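Long-range contact in penicillin-binding protein 1A (PDB 5CXW), which builds cross-linked peptidoglycan for the mycobacterial cell wall, forming linear glycan strands and cross-linking their peptides, the latter in the penicillin-sensitive transpeptidase domain of this chain: residues G310-L315 / A350-A355. Numbering follows the deposited sequence.
Sequences GYTPSL and ATMDGA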
loop_
_atom_site.group_PDB
_atom_site.type_symbol
_atom_site.label_atom_id
_atom_site.label_comp_id
_atom_site.label_asym_id
_atom_site.label_seq_id
_atom_site.Cartn_x
_atom_site.Cartn_y
_atom_site.Cartn_z
ATOM N N GLY A 310 3.865 1.920 4.075
ATOM C CA GLY A 310 5.090 2.677 4.050
ATOM C C GLY A 310 6.309 1.790 3.936
ATOM O O GLY A 310 6.231 0.559 4.085
ATOM N N TYR A 311 7.419 2.448 3.651
ATOM C CA TYR A 311 8.640 1.789 3.220
ATOM C C TYR A 311 9.927 2.426 3.669
ATOM O O TYR A 311 9.971 3.596 4.064
ATOM C CB TYR A 311 8.630 1.702 1.666
ATOM C CG TYR A 311 8.557 3.010 0.909
ATOM C CD1 TYR A 311 9.687 3.783 0.592
ATOM C CD2 TYR A 311 7.312 3.498 0.488
ATOM C CE1 TYR A 311 9.563 4.979 -0.157
ATOM C CE2 TYR A 311 7.212 4.658 -0.221
ATOM C CZ TYR A 311 8.327 5.387 -0.566
ATOM O OH TYR A 311 8.161 6.543 -1.312
ATOM N N THR A 312 11.008 1.610 3.586
ATOM C CA THR A 312 12.353 2.045 3.490
ATOM C C THR A 312 12.838 1.596 2.122
ATOM O O THR A 312 12.123 0.928 1.412
ATOM C CB THR A 312 13.205 1.412 4.602
ATOM O OG1 THR A 312 13.451 0.055 4.274
ATOM C CG2 THR A 312 12.551 1.550 5.899
ATOM N N PRO A 313 14.066 1.928 1.736
ATOM C CA PRO A 313 14.510 1.441 0.419
ATOM C C PRO A 313 14.577 -0.094 0.297
ATOM O O PRO A 313 14.624 -0.636 -0.824
ATOM C CB PRO A 313 15.908 2.081 0.281
ATOM C CG PRO A 313 15.825 3.303 1.164
ATOM C CD PRO A 313 15.010 2.894 2.326
ATOM N N SER A 314 14.567 -0.800 1.421
ATOM C CA SER A 314 14.744 -2.251 1.462
ATOM C C SER A 314 13.476 -3.039 1.843
ATOM O O SER A 314 13.510 -4.245 1.816
ATOM C CB SER A 314 15.911 -2.584 2.381
ATOM O OG SER A 314 17.139 -2.141 1.782
ATOM N N LEU A 315 12.364 -2.374 2.166
ATOM C CA LEU A 315 11.147 -3.064 2.536
ATOM C C LEU A 315 9.951 -2.150 2.460
ATOM O O LEU A 315 9.969 -1.047 2.968
ATOM C CB LEU A 315 11.227 -3.715 3.922
ATOM C CG LEU A 315 10.202 -4.827 4.142
ATOM C CD1 LEU A 315 10.492 -6.051 3.272
ATOM C CD2 LEU A 315 10.314 -5.221 5.612
ATOM N N ALA A 350 5.566 -2.173 13.982
ATOM C CA ALA A 350 6.095 -3.373 14.631
ATOM C C ALA A 350 6.612 -4.360 13.606
ATOM O O ALA A 350 7.690 -4.965 13.799
ATOM C CB ALA A 350 5.031 -4.014 15.478
ATOM N N THR A 351 5.902 -4.485 12.499
ATOM C CA THR A 351 6.347 -5.399 11.441
ATOM C C THR A 351 7.653 -4.888 10.840
ATOM O O THR A 351 8.619 -5.653 10.625
ATOM C CB THR A 351 5.265 -5.485 10.358
ATOM O OG1 THR A 351 4.044 -6.056 10.913
ATOM C CG2 THR A 351 5.756 -6.407 9.197
ATOM N N MET A 352 7.681 -3.580 10.546
ATOM C CA MET A 352 8.880 -2.981 9.920
ATOM C C MET A 352 10.103 -3.077 10.850
ATOM O O MET A 352 11.166 -3.542 10.438
ATOM C CB MET A 352 8.634 -1.550 9.479
ATOM C CG MET A 352 7.708 -1.473 8.250
ATOM S SD MET A 352 8.507 -1.979 6.721
ATOM C CE MET A 352 9.376 -0.483 6.222
ATOM N N ASP A 353 9.910 -2.677 12.094
ATOM C CA ASP A 353 10.986 -2.682 13.105
ATOM C C ASP A 353 11.538 -4.120 13.249
ATOM O O ASP A 353 12.752 -4.362 13.232
ATOM C CB ASP A 353 10.465 -2.183 14.465
ATOM C CG ASP A 353 10.290 -0.660 14.536
ATOM O OD1 ASP A 353 10.909 0.060 13.701
ATOM O OD2 ASP A 353 9.636 -0.206 15.499
ATOM N N GLY A 354 10.628 -5.083 13.388
ATOM C CA GLY A 354 11.028 -6.468 13.486
ATOM C C GLY A 354 11.735 -7.036 12.267
ATOM O O GLY A 354 12.710 -7.793 12.397
ATOM N N ALA A 355 11.199 -6.741 11.078
ATOM C CA ALA A 355 11.735 -7.281 9.854
ATOM C C ALA A 355 13.097 -6.718 9.560
ATOM O O ALA A 355 13.937 -7.431 8.998
ATOM C CB ALA A 355 10.790 -6.978 8.695
#
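Met352 of helix 350-355 lays its thioether over the hairpin end formed by residues 310-315. Its CG stands anti to the carbonyl carbon, and the chain bends again at chi2 (-74°) and chi3 (-83°). The methyl CE thus ends over the backbone, 3.4 Å from Leu315 O and 3.7 Å from Thr312 N. These two backbone atoms are already joined by the hydrogen bond from Thr312 N to Leu315 O, 2.9 Å long. The methyl therefore packs beside a bonded pair and adds no polar link. CE also meets the methyl CG2 of Thr312, at 3.8 Å. The Thr312 and Met352 side chains run past each other in opposite directions.

Leu315 does the same against Met352. Its CG is anti to the backbone N (chi1 -160°), and its branch CD2 reaches the helix. There CD2 touches two residues: the sulfur SD of Met352 at 3.9 Å and CB of Ala355 at 3.6 Å. No hydrogen bond crosses the contact. It is van der Waals packing, partly against backbone polar atoms, and is largely buried.

The hairpin end is shaped by a type I beta turn from Thr312 to Leu315. Thr312 OG1 accepts from Ser314 N at 3.2 Å, an ST turn. Tyr311 points away from helix 350-355, and its ring packs on helix 211-222. Its OH is hydrogen-bonded to Thr267 OG1. Ala355 also touches Ala41 of helix 39-53.

The C-terminal helix lies alongside strand 310-312, nearly parallel to it, and packs on the turn joining neighbouring strands 303-312 and 315-323 of the five-stranded antiparallel sheet, the helix-on-sheet packing of the penicillin-binding transpeptidase fold shared with serine beta-lactamases.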